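Local structure of UL37 (4K70) at residues Y57-E70 and V451-A465. The protein is a herpesvirus inner tegument protein thought to help control viral trafficking, and binds metal ions including calcium. Numbering follows the deposited sequence.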
loop_
_atom_site.group_PDB
_atom_site.type_symbol
_atom_site.label_atom_id
_atom_site.label_comp_id
_atom_site.label_asym_id
_atom_site.label_seq_id
_atom_site.Cartn_x
_atom_site.Cartn_y
_atom_site.Cartn_z
ATOM N N TYR A 57 15.697 -37.503 -13.212
ATOM C CA TYR A 57 17.145 -37.392 -13.085
ATOM C C TYR A 57 17.783 -38.774 -13.026
ATOM O O TYR A 57 18.808 -39.011 -13.655
ATOM C CB TYR A 57 17.540 -36.576 -11.853
ATOM C CG TYR A 57 19.037 -36.559 -11.620
ATOM C CD1 TYR A 57 19.886 -35.883 -12.489
ATOM C CD2 TYR A 57 19.597 -37.221 -10.538
ATOM C CE1 TYR A 57 21.254 -35.869 -12.291
ATOM C CE2 TYR A 57 20.971 -37.214 -10.329
ATOM C CZ TYR A 57 21.795 -36.540 -11.210
ATOM O OH TYR A 57 23.163 -36.529 -11.009
ATOM N N VAL A 58 17.173 -39.669 -12.259
ATOM C CA VAL A 58 17.625 -41.053 -12.163
ATOM C C VAL A 58 17.775 -41.713 -13.541
ATOM O O VAL A 58 18.760 -42.404 -13.799
ATOM C CB VAL A 58 16.675 -41.897 -11.286
ATOM C CG1 VAL A 58 16.919 -43.370 -11.508
ATOM C CG2 VAL A 58 16.860 -41.562 -9.813
ATOM N N GLU A 59 16.817 -41.483 -14.432
ATOM C CA GLU A 59 16.794 -42.194 -15.710
ATOM C C GLU A 59 17.512 -41.479 -16.865
ATOM O O GLU A 59 17.945 -42.120 -17.819
ATOM C CB GLU A 59 15.354 -42.574 -16.083
ATOM C CG GLU A 59 14.713 -43.493 -15.032
ATOM C CD GLU A 59 13.336 -44.008 -15.415
ATOM O OE1 GLU A 59 12.818 -43.623 -16.486
ATOM O OE2 GLU A 59 12.767 -44.805 -14.632
ATOM N N THR A 60 17.649 -40.163 -16.783
ATOM C CA THR A 60 18.285 -39.418 -17.866
ATOM C C THR A 60 19.584 -38.783 -17.402
ATOM O O THR A 60 20.440 -38.435 -18.220
ATOM C CB THR A 60 17.375 -38.317 -18.428
ATOM O OG1 THR A 60 17.365 -37.201 -17.528
ATOM C CG2 THR A 60 15.953 -38.837 -18.622
ATOM N N GLY A 61 19.724 -38.624 -16.088
ATOM C CA GLY A 61 20.919 -38.021 -15.519
ATOM C C GLY A 61 21.164 -36.607 -16.004
ATOM O O GLY A 61 22.272 -36.088 -15.905
ATOM N N THR A 62 20.126 -35.968 -16.526
ATOM C CA THR A 62 20.300 -34.656 -17.130
ATOM C C THR A 62 20.345 -33.524 -16.108
ATOM O O THR A 62 19.856 -33.645 -14.976
ATOM C CB THR A 62 19.205 -34.342 -18.150
ATOM O OG1 THR A 62 17.948 -34.240 -17.471
ATOM C CG2 THR A 62 19.133 -35.434 -19.207
ATOM N N CYS A 63 20.940 -32.422 -16.547
ATOM C CA CYS A 63 21.150 -31.237 -15.739
ATOM C C CYS A 63 19.820 -30.534 -15.467
ATOM O O CYS A 63 19.584 -30.040 -14.364
ATOM C CB CYS A 63 22.116 -30.308 -16.479
ATOM S SG CYS A 63 22.407 -28.730 -15.697
ATOM N N GLU A 64 18.961 -30.497 -16.483
ATOM C CA GLU A 64 17.605 -29.966 -16.354
ATOM C C GLU A 64 16.827 -30.690 -15.256
ATOM O O GLU A 64 16.196 -30.056 -14.410
ATOM C CB GLU A 64 16.851 -30.081 -17.685
ATOM C CG GLU A 64 17.358 -29.142 -18.782
ATOM C CD GLU A 64 18.789 -29.448 -19.214
ATOM O OE1 GLU A 64 19.222 -30.606 -19.046
ATOM O OE2 GLU A 64 19.478 -28.536 -19.715
ATOM N N ALA A 65 16.882 -32.018 -15.272
ATOM C CA ALA A 65 16.209 -32.835 -14.266
ATOM C C ALA A 65 16.756 -32.592 -12.866
ATOM O O ALA A 65 16.007 -32.599 -11.888
ATOM C CB ALA A 65 16.319 -34.320 -14.615
ATOM N N ALA A 66 18.068 -32.393 -12.775
ATOM C CA ALA A 66 18.713 -32.168 -11.491
ATOM C C ALA A 66 18.206 -30.858 -10.903
ATOM O O ALA A 66 17.788 -30.801 -9.741
ATOM C CB ALA A 66 20.220 -32.121 -11.664
ATOM N N VAL A 67 18.256 -29.815 -11.723
ATOM C CA VAL A 67 17.803 -28.475 -11.347
ATOM C C VAL A 67 16.330 -28.460 -10.952
ATOM O O VAL A 67 15.955 -27.907 -9.906
ATOM C CB VAL A 67 18.029 -27.474 -12.499
ATOM C CG1 VAL A 67 17.307 -26.150 -12.227
ATOM C CG2 VAL A 67 19.519 -27.245 -12.712
ATOM N N LEU A 68 15.501 -29.078 -11.786
ATOM C CA LEU A 68 14.077 -29.173 -11.496
ATOM C C LEU A 68 13.853 -29.790 -10.117
ATOM O O LEU A 68 13.242 -29.169 -9.247
ATOM C CB LEU A 68 13.355 -29.989 -12.571
ATOM C CG LEU A 68 11.867 -30.285 -12.351
ATOM C CD1 LEU A 68 11.036 -29.000 -12.417
ATOM C CD2 LEU A 68 11.372 -31.297 -13.369
ATOM N N ALA A 69 14.356 -31.006 -9.915
ATOM C CA ALA A 69 14.109 -31.737 -8.676
ATOM C C ALA A 69 14.610 -30.991 -7.452
ATOM O O ALA A 69 13.905 -30.887 -6.444
ATOM C CB ALA A 69 14.743 -33.108 -8.740
ATOM N N GLU A 70 15.841 -30.490 -7.536
ATOM C CA GLU A 70 16.457 -29.792 -6.414
ATOM C C GLU A 70 15.821 -28.421 -6.099
ATOM O O GLU A 70 15.814 -27.989 -4.936
ATOM C CB GLU A 70 17.967 -29.650 -6.642
ATOM C CG GLU A 70 18.746 -30.943 -6.370
ATOM C CD GLU A 70 20.267 -30.764 -6.437
ATOM O OE1 GLU A 70 20.750 -29.949 -7.249
ATOM O OE2 GLU A 70 20.977 -31.453 -5.668
ATOM N N VAL A 451 21.999 -23.710 -10.808
ATOM C CA VAL A 451 22.163 -24.176 -12.176
ATOM C C VAL A 451 23.633 -24.509 -12.441
ATOM O O VAL A 451 23.949 -25.556 -13.006
ATOM C CB VAL A 451 21.669 -23.147 -13.190
ATOM C CG1 VAL A 451 22.007 -23.592 -14.601
ATOM C CG2 VAL A 451 20.163 -22.948 -13.046
ATOM N N ALA A 452 24.528 -23.625 -12.011
ATOM C CA ALA A 452 25.961 -23.847 -12.187
ATOM C C ALA A 452 26.454 -25.065 -11.405
ATOM O O ALA A 452 27.383 -25.743 -11.837
ATOM C CB ALA A 452 26.748 -22.610 -11.804
ATOM N N ALA A 453 25.831 -25.351 -10.264
ATOM C CA ALA A 453 26.176 -26.545 -9.491
ATOM C C ALA A 453 25.765 -27.818 -10.225
ATOM O O ALA A 453 26.503 -28.803 -10.249
ATOM C CB ALA A 453 25.532 -26.503 -8.115
ATOM N N ALA A 454 24.579 -27.797 -10.817
ATOM C CA ALA A 454 24.087 -28.946 -11.573
ATOM C C ALA A 454 24.895 -29.123 -12.855
ATOM O O ALA A 454 25.103 -30.245 -13.321
ATOM C CB ALA A 454 22.611 -28.774 -11.894
ATOM N N GLU A 455 25.338 -28.005 -13.423
ATOM C CA GLU A 455 26.163 -28.026 -14.626
ATOM C C GLU A 455 27.483 -28.729 -14.352
ATOM O O GLU A 455 27.964 -29.502 -15.176
ATOM C CB GLU A 455 26.418 -26.604 -15.130
ATOM C CG GLU A 455 25.280 -26.018 -15.939
ATOM C CD GLU A 455 25.543 -24.579 -16.351
ATOM O OE1 GLU A 455 26.469 -23.964 -15.781
ATOM O OE2 GLU A 455 24.828 -24.064 -17.245
ATOM N N ARG A 456 28.059 -28.466 -13.184
ATOM C CA ARG A 456 29.326 -29.080 -12.807
ATOM C C ARG A 456 29.180 -30.568 -12.515
ATOM O O ARG A 456 29.982 -31.372 -12.982
ATOM C CB ARG A 456 29.948 -28.353 -11.618
ATOM C CG ARG A 456 30.768 -27.143 -12.019
ATOM C CD ARG A 456 30.253 -25.881 -11.351
ATOM N NE ARG A 456 29.995 -26.092 -9.929
ATOM C CZ ARG A 456 29.470 -25.176 -9.121
ATOM N NH1 ARG A 456 29.148 -23.982 -9.597
ATOM N NH2 ARG A 456 29.267 -25.458 -7.839
ATOM N N ARG A 457 28.160 -30.933 -11.742
ATOM C CA ARG A 457 27.887 -32.339 -11.471
ATOM C C ARG A 457 27.682 -33.097 -12.778
ATOM O O ARG A 457 28.075 -34.254 -12.902
ATOM C CB ARG A 457 26.666 -32.498 -10.560
ATOM C CG ARG A 457 26.261 -33.949 -10.311
ATOM C CD ARG A 457 25.117 -34.043 -9.312
ATOM N NE ARG A 457 24.101 -33.038 -9.598
ATOM C CZ ARG A 457 23.338 -32.459 -8.677
ATOM N NH1 ARG A 457 23.463 -32.791 -7.396
ATOM N NH2 ARG A 457 22.451 -31.543 -9.041
ATOM N N ALA A 458 27.081 -32.424 -13.753
ATOM C CA ALA A 458 26.834 -33.012 -15.064
ATOM C C ALA A 458 28.085 -32.979 -15.933
ATOM O O ALA A 458 28.169 -33.681 -16.935
ATOM C CB ALA A 458 25.685 -32.291 -15.761
ATOM N N GLY A 459 29.051 -32.152 -15.553
ATOM C CA GLY A 459 30.274 -32.013 -16.322
ATOM C C GLY A 459 30.121 -31.141 -17.556
ATOM O O GLY A 459 30.677 -31.449 -18.605
ATOM N N LEU A 460 29.365 -30.051 -17.434
ATOM C CA LEU A 460 29.234 -29.081 -18.521
ATOM C C LEU A 460 29.532 -27.667 -18.032
ATOM O O LEU A 460 29.668 -27.434 -16.827
ATOM C CB LEU A 460 27.832 -29.110 -19.134
ATOM C CG LEU A 460 26.922 -30.314 -18.891
ATOM C CD1 LEU A 460 25.564 -30.082 -19.534
ATOM C CD2 LEU A 460 27.546 -31.583 -19.423
ATOM N N ALA A 461 29.629 -26.732 -18.975
ATOM C CA ALA A 461 29.858 -25.325 -18.658
ATOM C C ALA A 461 28.673 -24.488 -19.139
ATOM O O ALA A 461 28.622 -23.272 -18.932
ATOM C CB ALA A 461 31.151 -24.834 -19.289
ATOM N N HIS A 462 27.722 -25.151 -19.788
ATOM C CA HIS A 462 26.499 -24.494 -20.235
ATOM C C HIS A 462 25.379 -25.505 -20.430
ATOM O O HIS A 462 25.602 -26.625 -20.895
ATOM C CB HIS A 462 26.732 -23.727 -21.532
ATOM C CG HIS A 462 25.535 -22.957 -21.993
ATOM N ND1 HIS A 462 24.836 -22.106 -21.164
ATOM C CD2 HIS A 462 24.911 -22.913 -23.193
ATOM C CE1 HIS A 462 23.834 -21.566 -21.835
ATOM N NE2 HIS A 462 23.857 -22.039 -23.070
ATOM N N SER A 463 24.171 -25.102 -20.068
ATOM C CA SER A 463 23.028 -25.990 -20.160
ATOM C C SER A 463 21.847 -25.288 -20.806
ATOM O O SER A 463 21.777 -24.062 -20.832
ATOM C CB SER A 463 22.646 -26.506 -18.770
ATOM O OG SER A 463 22.413 -25.436 -17.870
ATOM N N ALA A 464 20.931 -26.079 -21.350
ATOM C CA ALA A 464 19.669 -25.556 -21.849
ATOM C C ALA A 464 18.868 -25.019 -20.667
ATOM O O ALA A 464 18.098 -24.071 -20.804
ATOM C CB ALA A 464 18.891 -26.648 -22.562
ATOM N N ALA A 465 19.064 -25.643 -19.509
ATOM C CA ALA A 465 18.437 -25.208 -18.269
ATOM C C ALA A 465 18.780 -23.751 -17.993
ATOM O O ALA A 465 17.904 -22.946 -17.704
ATOM C CB ALA A 465 18.885 -26.090 -17.118
#
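Val451 begins the contact by lying against Val67, whose CG2 comes within 4.1 Å of Val451 CA. The same methyl, anti to the carbonyl carbon, presses closer on the next turn, 3.5 Å from Ala454 CB. Ala454 CB also meets Ala66 CB and Cys63 SG, and such small side chains fit the 9.0 Å approach of the axes of 63-70 and 451-458, whose N-to-C directions are inclined at 138°, well off antiparallel. Glu455 turns away toward the following loop, where its OE2 accepts from Ser463 OG and also pairs with Arg466. Arg457 NH2 passes Ala66 CB obliquely and donates to Glu70 OE1 at 2.9 Å, almost straight (169°) and in the guanidinium plane, yet from above the carboxylate plane. A weak bond from Arg457 NH1 to Glu70 OE2 completes the salt bridge, while Tyr57 OH touches Arg457 CD at 3.6 Å. After the Schellman turn at Gly459, Ser463 CB packs on Cys63 SG at 3.8 Å. Finally Ala465 N, in the first turn of helix 464-481, donates to the anti side of Glu64 OE2 at 2.9 Å; the Glu64 chain bends at chi2 to bring OE2 there, and the bond is far from straight (137°). The contact thus joins the junction of helices 39-60 and 63-78 to that of helices 438-458 and 464-481, in the all-helical N-terminal half, through an apolar centre flanked by two carboxylates: Glu70, probably stabilised by Arg457 and Arg113, and Glu64, whose negative charge would suit the helix N-terminus.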